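Local coordinates for protein exoglucanase A (Cellulomonas fimi, PDB 7CBD) that hydrolyses 1,4-beta-glucosidic linkages of cellulose with inversion of anomeric configuration, releasing cellobiose from the non-reducing chain ends, through this family 6 catalytic domain of a longer protein, at residues N8-A13 with A360-K365; Y176-L181 with N189-G194; P207-F212 with V282-P287; T237-P242 with M292-S297. All blocks are in the same frame, centred on the assembly; numbering follows the deposited sequence. Where two conformers were deposited one is given.

Contact 1: N8-A13 with A360-K365; sequences NPYAGA and AFVWIK
The phenol ring of Tyr10 lies against Ala360 and Val362, two residues of one strand whose side chains face it. Ala360 CB sits over one face of the ring, displaced toward the Tyr10 CG rim, and its 3.9 Å distance to the ring centroid makes a CH-pi contact. Alanine suits a place where the ring lies this close to the strand. Further out, Val362 CG1 meets the phenol end, 3.6 Å from Tyr10 CE1 and 3.7 Å from Tyr10 OH, the two side chains crossing at about a right angle. Tyr10 CG lies anti to the carbonyl carbon (chi1 -63°), which brings the ring onto Ala360, and the buried hydroxyl Tyr10 OH is hydrogen-bonded to Asn90 OD1. Replacing Tyr10 by an alanine would probably leave Ala360 and Val362 facing a gap and Asn90 without its phenol partner.

Behind this tight end the packing gives way to solvent: Ala11 and Gly12 are exposed, and the chain folds back through two overlapping turns, type I from Asn8 and type II from Tyr10. Asn8 OD1 steadies the first as an Asx turn, accepting Tyr10 N at 3.0 Å. Gly12 suits its positive phi. The ring itself projects into the barrel interior, packing also on Val88 of strand 87-93, Tyr190 of strand 187-192 and Leu293 of strand 291-295.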
loop_
_atom_site.group_PDB
_atom_site.type_symbol
_atom_site.label_atom_id
_atom_site.label_comp_id
_atom_site.label_asym_id
_atom_site.label_seq_id
_atom_site.Cartn_x
_atom_site.Cartn_y
_atom_site.Cartn_z
ATOM N N ASN A 8 14.468 -2.654 -13.449
ATOM C CA ASN A 8 14.034 -1.938 -12.253
ATOM C C ASN A 8 13.902 -0.467 -12.617
ATOM O O ASN A 8 14.916 0.245 -12.706
ATOM C CB ASN A 8 15.024 -2.120 -11.107
ATOM C CG ASN A 8 14.607 -1.347 -9.868
ATOM O OD1 ASN A 8 13.528 -0.754 -9.832
ATOM N ND2 ASN A 8 15.459 -1.336 -8.856
ATOM N N PRO A 9 12.675 0.027 -12.823
ATOM C CA PRO A 9 12.511 1.431 -13.225
ATOM C C PRO A 9 12.962 2.417 -12.160
ATOM O O PRO A 9 13.236 3.580 -12.492
ATOM C CB PRO A 9 11.007 1.542 -13.511
ATOM C CG PRO A 9 10.397 0.516 -12.590
ATOM C CD PRO A 9 11.378 -0.635 -12.598
ATOM N N TYR A 10 13.086 1.981 -10.901
ATOM C CA TYR A 10 13.503 2.862 -9.816
ATOM C C TYR A 10 15.011 3.066 -9.742
ATOM O O TYR A 10 15.449 4.036 -9.121
ATOM C CB TYR A 10 13.007 2.324 -8.473
ATOM C CG TYR A 10 11.500 2.264 -8.342
ATOM C CD1 TYR A 10 10.787 3.331 -7.812
ATOM C CD2 TYR A 10 10.792 1.132 -8.728
ATOM C CE1 TYR A 10 9.403 3.278 -7.683
ATOM C CE2 TYR A 10 9.412 1.064 -8.604
ATOM C CZ TYR A 10 8.726 2.137 -8.076
ATOM O OH TYR A 10 7.359 2.054 -7.961
ATOM N N ALA A 11 15.811 2.185 -10.343
ATOM C CA ALA A 11 17.259 2.271 -10.172
ATOM C C ALA A 11 17.790 3.553 -10.804
ATOM O O ALA A 11 17.571 3.803 -11.993
ATOM C CB ALA A 11 17.937 1.042 -10.776
ATOM N N GLY A 12 18.490 4.365 -10.009
ATOM C CA GLY A 12 19.022 5.619 -10.501
ATOM C C GLY A 12 17.983 6.667 -10.824
ATOM O O GLY A 12 18.313 7.671 -11.460
ATOM N N ALA A 13 16.741 6.480 -10.388
ATOM C CA ALA A 13 15.642 7.354 -10.759
ATOM C C ALA A 13 15.156 8.151 -9.553
ATOM O O ALA A 13 15.392 7.791 -8.399
ATOM C CB ALA A 13 14.480 6.530 -11.327
ATOM N N ALA A 360 12.648 -1.012 -4.576
ATOM C CA ALA A 360 12.475 0.276 -3.914
ATOM C C ALA A 360 11.553 0.108 -2.715
ATOM O O ALA A 360 10.761 -0.838 -2.642
ATOM C CB ALA A 360 11.861 1.313 -4.858
ATOM N N PHE A 361 11.674 1.045 -1.773
ATOM C CA PHE A 361 10.585 1.371 -0.859
ATOM C C PHE A 361 9.811 2.529 -1.474
ATOM O O PHE A 361 10.403 3.456 -2.044
ATOM C CB PHE A 361 11.109 1.780 0.523
ATOM C CG PHE A 361 11.824 0.680 1.251
ATOM C CD1 PHE A 361 11.377 -0.629 1.166
ATOM C CD2 PHE A 361 12.937 0.956 2.034
ATOM C CE1 PHE A 361 12.031 -1.645 1.834
ATOM C CE2 PHE A 361 13.597 -0.060 2.712
ATOM C CZ PHE A 361 13.148 -1.363 2.604
ATOM N N VAL A 362 8.483 2.463 -1.364
ATOM C CA VAL A 362 7.579 3.430 -1.972
ATOM C C VAL A 362 6.513 3.783 -0.948
ATOM O O VAL A 362 6.238 3.021 -0.019
ATOM C CB VAL A 362 6.922 2.869 -3.254
ATOM C CG1 VAL A 362 7.915 2.833 -4.397
ATOM C CG2 VAL A 362 6.386 1.466 -2.986
ATOM N N TRP A 363 5.905 4.956 -1.125
ATOM C CA TRP A 363 4.697 5.336 -0.387
ATOM C C TRP A 363 3.545 5.233 -1.375
ATOM O O TRP A 363 3.288 6.165 -2.148
ATOM C CB TRP A 363 4.804 6.737 0.199
ATOM C CG TRP A 363 5.688 6.818 1.394
ATOM C CD1 TRP A 363 6.428 5.809 1.955
ATOM C CD2 TRP A 363 5.925 7.983 2.189
ATOM N NE1 TRP A 363 7.105 6.284 3.061
ATOM C CE2 TRP A 363 6.821 7.618 3.216
ATOM C CE3 TRP A 363 5.469 9.302 2.125
ATOM C CZ2 TRP A 363 7.268 8.530 4.174
ATOM C CZ3 TRP A 363 5.915 10.207 3.074
ATOM C CH2 TRP A 363 6.808 9.815 4.087
ATOM N N ILE A 364 2.866 4.087 -1.370
ATOM C CA ILE A 364 1.724 3.919 -2.258
ATOM C C ILE A 364 0.497 4.604 -1.667
ATOM O O ILE A 364 -0.055 5.539 -2.253
ATOM C CB ILE A 364 1.483 2.437 -2.606
ATOM C CG1 ILE A 364 2.729 1.805 -3.241
ATOM C CG2 ILE A 364 0.305 2.317 -3.548
ATOM C CD1 ILE A 364 3.234 2.501 -4.505
ATOM N N LYS A 365 0.077 4.187 -0.479
ATOM C CA LYS A 365 -0.930 4.959 0.244
ATOM C C LYS A 365 -0.318 6.293 0.667
ATOM O O LYS A 365 0.793 6.311 1.204
ATOM C CB LYS A 365 -1.359 4.191 1.486
ATOM C CG LYS A 365 -2.396 4.909 2.326
ATOM C CD LYS A 365 -3.757 4.910 1.649
ATOM C CE LYS A 365 -4.803 5.577 2.539
ATOM N NZ LYS A 365 -6.189 5.430 2.011
#

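Contact 2: Y176-L181 with N189-G194; sequences YALDKL and NYIDIG
Asn189 lays its carboxamide against two leucines of helix 176-181, and the two ends of that flat group meet different neighbours. At the ND2 end stands Leu178, whose CD2 comes to 3.7 Å from Asn189 ND2 and 3.8 Å from Asn189 CB. Leu181 meets the oxygen end, where Leu181 CB lies 3.5 Å from Asn189 OD1. Both leucines cross the asparagine obliquely. Asn189 CG is anti to its carbonyl carbon (chi1 -69°), which carries the amide toward the helix. A polar side chain suits this buried place because Asn189 ND2 hydrogen-bonds to Ser225 O, fixing the amide's rotation; the price is Asn189 OD1, which is buried among leucine carbons and has no hydrogen-bonding partner in the model.

Two residues on, Ile191 turns to the same layer. Ile191 CD1 fits against the fork of Leu178, 4.1 Å from both CD1 and CD2 of that leucine, and the two side chains meet at about a right angle. Branched aliphatics fill such a helix-to-sheet interface without asking for polar partners.

The axes of 176-181 and 189-192 run almost antiparallel, at 167°, with a closest approach of 10.1 Å, as expected where helix 161-182 returns the chain for the next parallel strand. Together with strand 141-146 they form a beta-alpha-beta unit: Leu181, Asn189 and Ile191 all touch Ile146, while Leu181 reaches Leu132 of helix 114-132 and Leu178 reaches Val215 of helix 202-218.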
loop_
_atom_site.group_PDB
_atom_site.type_symbol
_atom_site.label_atom_id
_atom_site.label_comp_id
_atom_site.label_asym_id
_atom_site.label_seq_id
_atom_site.Cartn_x
_atom_site.Cartn_y
_atom_site.Cartn_z
ATOM N N TYR A 176 -6.931 -7.929 -18.279
ATOM C CA TYR A 176 -7.115 -6.810 -19.198
ATOM C C TYR A 176 -6.195 -5.650 -18.841
ATOM O O TYR A 176 -5.564 -5.051 -19.720
ATOM C CB TYR A 176 -8.575 -6.369 -19.177
ATOM C CG TYR A 176 -8.935 -5.409 -20.286
ATOM C CD1 TYR A 176 -9.255 -5.875 -21.556
ATOM C CD2 TYR A 176 -8.941 -4.035 -20.068
ATOM C CE1 TYR A 176 -9.590 -4.998 -22.572
ATOM C CE2 TYR A 176 -9.273 -3.151 -21.080
ATOM C CZ TYR A 176 -9.588 -3.640 -22.330
ATOM O OH TYR A 176 -9.918 -2.762 -23.337
ATOM N N ALA A 177 -6.116 -5.310 -17.550
ATOM C CA ALA A 177 -5.226 -4.246 -17.104
ATOM C C ALA A 177 -3.792 -4.552 -17.499
ATOM O O ALA A 177 -3.097 -3.703 -18.073
ATOM C CB ALA A 177 -5.348 -4.073 -15.591
ATOM N N LEU A 178 -3.339 -5.778 -17.218
ATOM C CA LEU A 178 -1.970 -6.163 -17.548
ATOM C C LEU A 178 -1.724 -6.127 -19.051
ATOM O O LEU A 178 -0.683 -5.631 -19.502
ATOM C CB LEU A 178 -1.666 -7.552 -16.990
ATOM C CG LEU A 178 -1.552 -7.666 -15.468
ATOM C CD1 LEU A 178 -1.396 -9.121 -15.094
ATOM C CD2 LEU A 178 -0.381 -6.866 -14.936
ATOM N N ASP A 179 -2.669 -6.640 -19.847
ATOM C CA ASP A 179 -2.489 -6.646 -21.297
ATOM C C ASP A 179 -2.364 -5.226 -21.833
ATOM O O ASP A 179 -1.469 -4.924 -22.636
ATOM C CB ASP A 179 -3.667 -7.349 -21.983
ATOM C CG ASP A 179 -3.609 -8.873 -21.895
ATOM O OD1 ASP A 179 -2.531 -9.446 -21.604
ATOM O OD2 ASP A 179 -4.661 -9.505 -22.143
ATOM N N LYS A 180 -3.261 -4.334 -21.401
ATOM C CA LYS A 180 -3.261 -2.971 -21.924
ATOM C C LYS A 180 -2.044 -2.191 -21.451
ATOM O O LYS A 180 -1.452 -1.427 -22.219
ATOM C CB LYS A 180 -4.546 -2.254 -21.516
ATOM C CG LYS A 180 -5.781 -2.818 -22.198
ATOM C CD LYS A 180 -5.888 -2.335 -23.629
ATOM C CE LYS A 180 -6.237 -0.851 -23.667
ATOM N NZ LYS A 180 -6.679 -0.382 -25.015
ATOM N N LEU A 181 -1.666 -2.356 -20.183
ATOM C CA LEU A 181 -0.575 -1.568 -19.628
ATOM C C LEU A 181 0.782 -2.107 -20.056
ATOM O O LEU A 181 1.702 -1.328 -20.337
ATOM C CB LEU A 181 -0.683 -1.519 -18.106
ATOM C CG LEU A 181 -1.887 -0.738 -17.583
ATOM C CD1 LEU A 181 -1.981 -0.838 -16.080
ATOM C CD2 LEU A 181 -1.809 0.705 -17.992
ATOM N N ASN A 189 4.456 -2.946 -14.396
ATOM C CA ASN A 189 3.299 -3.446 -13.664
ATOM C C ASN A 189 3.754 -4.175 -12.411
ATOM O O ASN A 189 4.464 -5.188 -12.499
ATOM C CB ASN A 189 2.494 -4.402 -14.538
ATOM C CG ASN A 189 1.820 -3.700 -15.682
ATOM O OD1 ASN A 189 1.443 -2.537 -15.577
ATOM N ND2 ASN A 189 1.670 -4.401 -16.794
ATOM N N TYR A 190 3.318 -3.680 -11.253
ATOM C CA TYR A 190 3.602 -4.297 -9.964
ATOM C C TYR A 190 2.291 -4.832 -9.402
ATOM O O TYR A 190 1.412 -4.056 -9.011
ATOM C CB TYR A 190 4.252 -3.295 -9.015
ATOM C CG TYR A 190 5.703 -3.023 -9.361
ATOM C CD1 TYR A 190 6.723 -3.760 -8.770
ATOM C CD2 TYR A 190 6.055 -2.040 -10.288
ATOM C CE1 TYR A 190 8.063 -3.527 -9.089
ATOM C CE2 TYR A 190 7.390 -1.801 -10.619
ATOM C CZ TYR A 190 8.384 -2.548 -10.008
ATOM O OH TYR A 190 9.706 -2.313 -10.320
ATOM N N ILE A 191 2.160 -6.155 -9.383
ATOM C CA ILE A 191 0.951 -6.803 -8.889
ATOM C C ILE A 191 0.936 -6.741 -7.364
ATOM O O ILE A 191 1.938 -7.028 -6.702
ATOM C CB ILE A 191 0.884 -8.252 -9.404
ATOM C CG1 ILE A 191 0.447 -8.277 -10.879
ATOM C CG2 ILE A 191 -0.024 -9.116 -8.525
ATOM C CD1 ILE A 191 -1.055 -8.136 -11.084
ATOM N N ASP A 192 -0.209 -6.376 -6.794
ATOM C CA ASP A 192 -0.326 -6.325 -5.346
ATOM C C ASP A 192 -0.301 -7.734 -4.757
ATOM O O ASP A 192 -0.953 -8.649 -5.269
ATOM C CB ASP A 192 -1.638 -5.654 -4.964
ATOM C CG ASP A 192 -1.787 -5.519 -3.482
ATOM O OD1 ASP A 192 -1.299 -4.502 -2.964
ATOM O OD2 ASP A 192 -2.351 -6.440 -2.840
ATOM N N ILE A 193 0.436 -7.900 -3.655
ATOM C CA ILE A 193 0.529 -9.206 -3.002
ATOM C C ILE A 193 0.114 -9.153 -1.533
ATOM O O ILE A 193 0.604 -9.932 -0.708
ATOM C CB ILE A 193 1.907 -9.874 -3.201
ATOM C CG1 ILE A 193 3.035 -9.025 -2.606
ATOM C CG2 ILE A 193 2.132 -10.177 -4.666
ATOM C CD1 ILE A 193 4.291 -9.820 -2.339
ATOM N N GLY A 194 -0.817 -8.266 -1.190
ATOM C CA GLY A 194 -1.258 -8.248 0.196
ATOM C C GLY A 194 -0.099 -7.947 1.124
ATOM O O GLY A 194 0.771 -7.126 0.818
#

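Contact 3: P207-F212 with V282-P287; sequences PSATLF and VAAGFP
Ala284 and Phe286, with Gly285 between them, are the two points at which segment 282-287 touches helix 207-212. The segment begins at Val282 in the last turn of its helix, where Val282 O accepts Gly285 N at 3.0 Å. Ala284 turns its methyl to the neighbouring helix: Ala284 CB rests 3.8 Å from Ala209 O and 4.3 Å from Ala209 CB. The backbones are near here, 5.7 Å between the CA atoms of Thr210 and Ala284, which suits the small side chains of Ala209 and Ala284. Gly285 has a phi of 132°, where a side chain would run into the carbonyl oxygen of Ala284.

Past the glycine comes Phe286, its CG anti to the carbonyl carbon (chi1 -75°), which sets the ring edge-on to the backbone of the other helix. Phe286 CZ is 3.6 Å from Phe212 O, which lies near the ring plane, and Phe286 CE2 is 4.1 Å from Phe212 CB. The same ring packs edge-to-face with Phe223 and Phe229, so an aromatic group serves several neighbours at once. A serine in place of Phe286 would probably leave those two phenylalanines without their ring partner and open a gap beside the Phe212 backbone.

The joint links helix 202-218 to helix 270-283 in the helical layer around the family 6 barrel. The helix end that presents Ala284 and Phe286 is a Schellman motif, with Gly285 the first residue to leave helical angles.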
loop_
_atom_site.group_PDB
_atom_site.type_symbol
_atom_site.label_atom_id
_atom_site.label_comp_id
_atom_site.label_asym_id
_atom_site.label_seq_id
_atom_site.Cartn_x
_atom_site.Cartn_y
_atom_site.Cartn_z
ATOM N N PRO A 207 -0.894 -21.161 -2.473
ATOM C CA PRO A 207 -1.978 -21.018 -3.456
ATOM C C PRO A 207 -2.017 -19.647 -4.103
ATOM O O PRO A 207 -2.383 -19.532 -5.281
ATOM C CB PRO A 207 -3.239 -21.303 -2.632
ATOM C CG PRO A 207 -2.754 -22.216 -1.543
ATOM C CD PRO A 207 -1.383 -21.711 -1.193
ATOM N N SER A 208 -1.628 -18.598 -3.376
ATOM C CA SER A 208 -1.602 -17.268 -3.973
ATOM C C SER A 208 -0.561 -17.185 -5.080
ATOM O O SER A 208 -0.834 -16.647 -6.160
ATOM C CB SER A 208 -1.361 -16.208 -2.900
ATOM O OG SER A 208 -2.454 -16.193 -2.010
ATOM N N ALA A 209 0.644 -17.710 -4.833
ATOM C CA ALA A 209 1.672 -17.690 -5.871
ATOM C C ALA A 209 1.213 -18.435 -7.122
ATOM O O ALA A 209 1.439 -17.974 -8.250
ATOM C CB ALA A 209 2.979 -18.277 -5.343
ATOM N N THR A 210 0.583 -19.597 -6.941
ATOM C CA THR A 210 0.057 -20.354 -8.073
ATOM C C THR A 210 -0.981 -19.546 -8.842
ATOM O O THR A 210 -0.975 -19.529 -10.080
ATOM C CB THR A 210 -0.539 -21.666 -7.564
ATOM O OG1 THR A 210 0.494 -22.415 -6.922
ATOM C CG2 THR A 210 -1.151 -22.479 -8.707
ATOM N N LEU A 211 -1.877 -18.860 -8.132
ATOM C CA LEU A 211 -2.892 -18.062 -8.813
ATOM C C LEU A 211 -2.267 -16.906 -9.587
ATOM O O LEU A 211 -2.711 -16.583 -10.694
ATOM C CB LEU A 211 -3.931 -17.557 -7.814
ATOM C CG LEU A 211 -5.150 -16.870 -8.430
ATOM C CD1 LEU A 211 -6.404 -17.246 -7.643
ATOM C CD2 LEU A 211 -4.978 -15.370 -8.475
ATOM N N PHE A 212 -1.243 -16.259 -9.023
ATOM C CA PHE A 212 -0.556 -15.208 -9.769
ATOM C C PHE A 212 0.055 -15.748 -11.055
ATOM O O PHE A 212 0.009 -15.084 -12.101
ATOM C CB PHE A 212 0.516 -14.557 -8.892
ATOM C CG PHE A 212 -0.046 -13.672 -7.809
ATOM C CD1 PHE A 212 -0.971 -12.682 -8.111
ATOM C CD2 PHE A 212 0.340 -13.838 -6.488
ATOM C CE1 PHE A 212 -1.493 -11.869 -7.118
ATOM C CE2 PHE A 212 -0.183 -13.026 -5.485
ATOM C CZ PHE A 212 -1.097 -12.034 -5.804
ATOM N N VAL A 282 8.869 -17.424 -8.008
ATOM C CA VAL A 282 9.817 -18.003 -8.956
ATOM C C VAL A 282 9.533 -19.487 -9.146
ATOM O O VAL A 282 9.487 -19.989 -10.274
ATOM C CB VAL A 282 11.266 -17.747 -8.509
ATOM C CG1 VAL A 282 12.242 -18.543 -9.373
ATOM C CG2 VAL A 282 11.575 -16.263 -8.568
ATOM N N ALA A 283 9.314 -20.206 -8.047
ATOM C CA ALA A 283 9.010 -21.628 -8.151
ATOM C C ALA A 283 7.736 -21.875 -8.952
ATOM O O ALA A 283 7.621 -22.897 -9.643
ATOM C CB ALA A 283 8.906 -22.236 -6.755
ATOM N N ALA A 284 6.787 -20.940 -8.903
ATOM C CA ALA A 284 5.524 -21.070 -9.619
ATOM C C ALA A 284 5.630 -20.711 -11.095
ATOM O O ALA A 284 4.649 -20.893 -11.825
ATOM C CB ALA A 284 4.446 -20.210 -8.951
ATOM N N GLY A 285 6.771 -20.184 -11.546
ATOM C CA GLY A 285 6.980 -19.945 -12.960
ATOM C C GLY A 285 7.517 -18.573 -13.313
ATOM O O GLY A 285 7.922 -18.355 -14.455
ATOM N N PHE A 286 7.529 -17.638 -12.364
ATOM C CA PHE A 286 8.028 -16.303 -12.654
ATOM C C PHE A 286 9.547 -16.322 -12.786
ATOM O O PHE A 286 10.224 -17.112 -12.125
ATOM C CB PHE A 286 7.612 -15.335 -11.544
ATOM C CG PHE A 286 6.166 -14.950 -11.615
ATOM C CD1 PHE A 286 5.762 -13.878 -12.403
ATOM C CD2 PHE A 286 5.197 -15.696 -10.951
ATOM C CE1 PHE A 286 4.424 -13.538 -12.505
ATOM C CE2 PHE A 286 3.856 -15.359 -11.051
ATOM C CZ PHE A 286 3.472 -14.274 -11.829
ATOM N N PRO A 287 10.109 -15.460 -13.632
ATOM C CA PRO A 287 11.568 -15.387 -13.735
ATOM C C PRO A 287 12.158 -14.794 -12.466
ATOM O O PRO A 287 11.537 -13.976 -11.782
ATOM C CB PRO A 287 11.795 -14.463 -14.936
ATOM C CG PRO A 287 10.577 -13.574 -14.956
ATOM C CD PRO A 287 9.438 -14.460 -14.484
#

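Contact 4: T237-P242 with M292-S297; sequences TPLEEP and MLVDTS
Leu239 lays its CD1 methyl over Val294 and Thr296, bringing a loop down onto a strand of the distorted beta/alpha barrel that characterises glycoside hydrolase family 6. The strand is 291-295, and the loop is the one leaving its parallel neighbour, strand 228-231. Leu239 CD1 stands 4.1 Å from Val294 CG1 and 4.4 Å from Thr296 CG2, so one branch of the leucine carries the whole apolar contact. Its CG is swung opposite the backbone N (chi1 -173°), which places CD1 over Val294. Val294 CG1 takes the matching position on its own residue and projects toward the leucine.

Such spacing is easy rather than tight, and the leucine is also supported by Ile271 of helix 270-283 and Phe361 of strand 358-362. A leucine suits a partly exposed position that must cover apolar neighbours, and valine suits a strand residue whose methyls face a helix, here at Thr274. Threonine serves both demands: Thr296 gives its methyl to Leu239, while its hydroxyl hydrogen-bonds to Arg344 O.

Next along the chain is an Asx turn, Asp295 OD1 accepting from Ser297 N. Asp295 OD2 holds Ala234 N and Lys365 N, and Asp295 OD1 is gripped from one face of the carboxylate by Ser297 N at 3.1 Å and Ser297 OG at 2.7 Å.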
loop_
_atom_site.group_PDB
_atom_site.type_symbol
_atom_site.label_atom_id
_atom_site.label_comp_id
_atom_site.label_asym_id
_atom_site.label_seq_id
_atom_site.Cartn_x
_atom_site.Cartn_y
_atom_site.Cartn_z
ATOM N N THR A 237 1.750 -3.395 8.390
ATOM C CA THR A 237 2.617 -4.443 8.905
ATOM C C THR A 237 4.069 -3.976 8.829
ATOM O O THR A 237 4.487 -3.452 7.789
ATOM C CB THR A 237 2.407 -5.706 8.087
ATOM O OG1 THR A 237 1.035 -6.100 8.219
ATOM C CG2 THR A 237 3.312 -6.823 8.577
ATOM N N PRO A 238 4.851 -4.106 9.905
ATOM C CA PRO A 238 6.176 -3.476 9.922
ATOM C C PRO A 238 7.107 -4.020 8.857
ATOM O O PRO A 238 7.000 -5.168 8.422
ATOM C CB PRO A 238 6.719 -3.783 11.326
ATOM C CG PRO A 238 5.842 -4.827 11.878
ATOM C CD PRO A 238 4.505 -4.696 11.207
ATOM N N LEU A 239 8.043 -3.165 8.458
ATOM C CA LEU A 239 9.111 -3.586 7.566
ATOM C C LEU A 239 9.924 -4.708 8.203
ATOM O O LEU A 239 10.176 -5.747 7.581
ATOM C CB LEU A 239 9.991 -2.377 7.243
ATOM C CG LEU A 239 11.071 -2.591 6.190
ATOM C CD1 LEU A 239 10.441 -2.952 4.838
ATOM C CD2 LEU A 239 11.946 -1.360 6.073
ATOM N N GLU A 240 10.345 -4.506 9.451
ATOM C CA GLU A 240 11.054 -5.508 10.229
ATOM C C GLU A 240 10.546 -5.472 11.662
ATOM O O GLU A 240 10.167 -4.414 12.177
ATOM C CB GLU A 240 12.570 -5.260 10.257
ATOM C CG GLU A 240 13.272 -5.595 8.957
ATOM C CD GLU A 240 14.766 -5.772 9.127
ATOM O OE1 GLU A 240 15.453 -4.761 9.364
ATOM O OE2 GLU A 240 15.250 -6.923 9.021
ATOM N N GLU A 241 10.532 -6.646 12.297
ATOM C CA GLU A 241 10.339 -6.731 13.737
ATOM C C GLU A 241 11.717 -6.868 14.369
ATOM O O GLU A 241 12.277 -7.973 14.391
ATOM C CB GLU A 241 9.454 -7.926 14.098
ATOM C CG GLU A 241 7.962 -7.672 13.894
ATOM C CD GLU A 241 7.368 -6.703 14.909
ATOM O OE1 GLU A 241 8.097 -6.238 15.815
ATOM O OE2 GLU A 241 6.164 -6.401 14.800
ATOM N N PRO A 242 12.308 -5.788 14.887
ATOM C CA PRO A 242 13.723 -5.845 15.294
ATOM C C PRO A 242 13.987 -6.742 16.489
ATOM O O PRO A 242 15.071 -7.330 16.590
ATOM C CB PRO A 242 14.049 -4.382 15.620
ATOM C CG PRO A 242 12.715 -3.776 15.975
ATOM C CD PRO A 242 11.730 -4.444 15.060
ATOM N N MET A 292 10.590 -6.671 -6.004
ATOM C CA MET A 292 9.575 -6.475 -4.982
ATOM C C MET A 292 9.602 -5.034 -4.500
ATOM O O MET A 292 10.658 -4.398 -4.448
ATOM C CB MET A 292 9.811 -7.407 -3.777
ATOM C CG MET A 292 10.108 -8.858 -4.168
ATOM S SD MET A 292 8.808 -9.712 -5.085
ATOM C CE MET A 292 7.712 -10.078 -3.727
ATOM N N LEU A 293 8.426 -4.529 -4.138
ATOM C CA LEU A 293 8.279 -3.238 -3.485
ATOM C C LEU A 293 7.568 -3.443 -2.155
ATOM O O LEU A 293 6.739 -4.345 -2.027
ATOM C CB LEU A 293 7.412 -2.281 -4.311
ATOM C CG LEU A 293 7.842 -1.978 -5.741
ATOM C CD1 LEU A 293 6.771 -1.155 -6.429
ATOM C CD2 LEU A 293 9.174 -1.233 -5.758
ATOM N N VAL A 294 7.884 -2.604 -1.165
ATOM C CA VAL A 294 7.092 -2.507 0.056
ATOM C C VAL A 294 6.580 -1.079 0.175
ATOM O O VAL A 294 7.360 -0.129 0.044
ATOM C CB VAL A 294 7.883 -2.901 1.320
ATOM C CG1 VAL A 294 6.987 -2.784 2.551
ATOM C CG2 VAL A 294 8.417 -4.306 1.211
ATOM N N ASP A 295 5.274 -0.934 0.418
ATOM C CA ASP A 295 4.674 0.344 0.778
ATOM C C ASP A 295 5.025 0.624 2.232
ATOM O O ASP A 295 4.478 -0.014 3.140
ATOM C CB ASP A 295 3.159 0.262 0.608
ATOM C CG ASP A 295 2.458 1.584 0.883
ATOM O OD1 ASP A 295 3.136 2.566 1.253
ATOM O OD2 ASP A 295 1.223 1.652 0.714
ATOM N N THR A 296 5.945 1.566 2.451
ATOM C CA THR A 296 6.428 1.925 3.783
ATOM C C THR A 296 5.751 3.181 4.330
ATOM O O THR A 296 6.229 3.772 5.308
ATOM C CB THR A 296 7.949 2.098 3.758
ATOM O OG1 THR A 296 8.297 3.054 2.750
ATOM C CG2 THR A 296 8.637 0.778 3.446
ATOM N N SER A 297 4.617 3.571 3.743
ATOM C CA SER A 297 3.970 4.826 4.105
ATOM C C SER A 297 3.570 4.881 5.574
ATOM O O SER A 297 3.635 5.951 6.194
ATOM C CB SER A 297 2.749 5.050 3.221
ATOM O OG SER A 297 1.881 3.926 3.215
#

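All four contacts are buried; contact 4 lies nearest the chain centre, about 10 Å from its own centre, and contact 3 is the outermost, at about 21 Å, with exposed Thr210 at its margin. Contacts 1, 2 and 4 share one sheet. Contact 1 puts an aromatic ring into the barrel interior, whereas contacts 2 and 4 lie outside it, one backing a strand with its crossover helix, the other bringing a loop onto a strand. Contact 3 joins helices through small methyls and a ring edge set against backbone. Phe212 of contact 3 packs on Ile191 of contact 2. Contacts 1 and 4 use adjacent strands, with Val362 O 2.9 Å from Thr296 N, probably hydrogen-bonded.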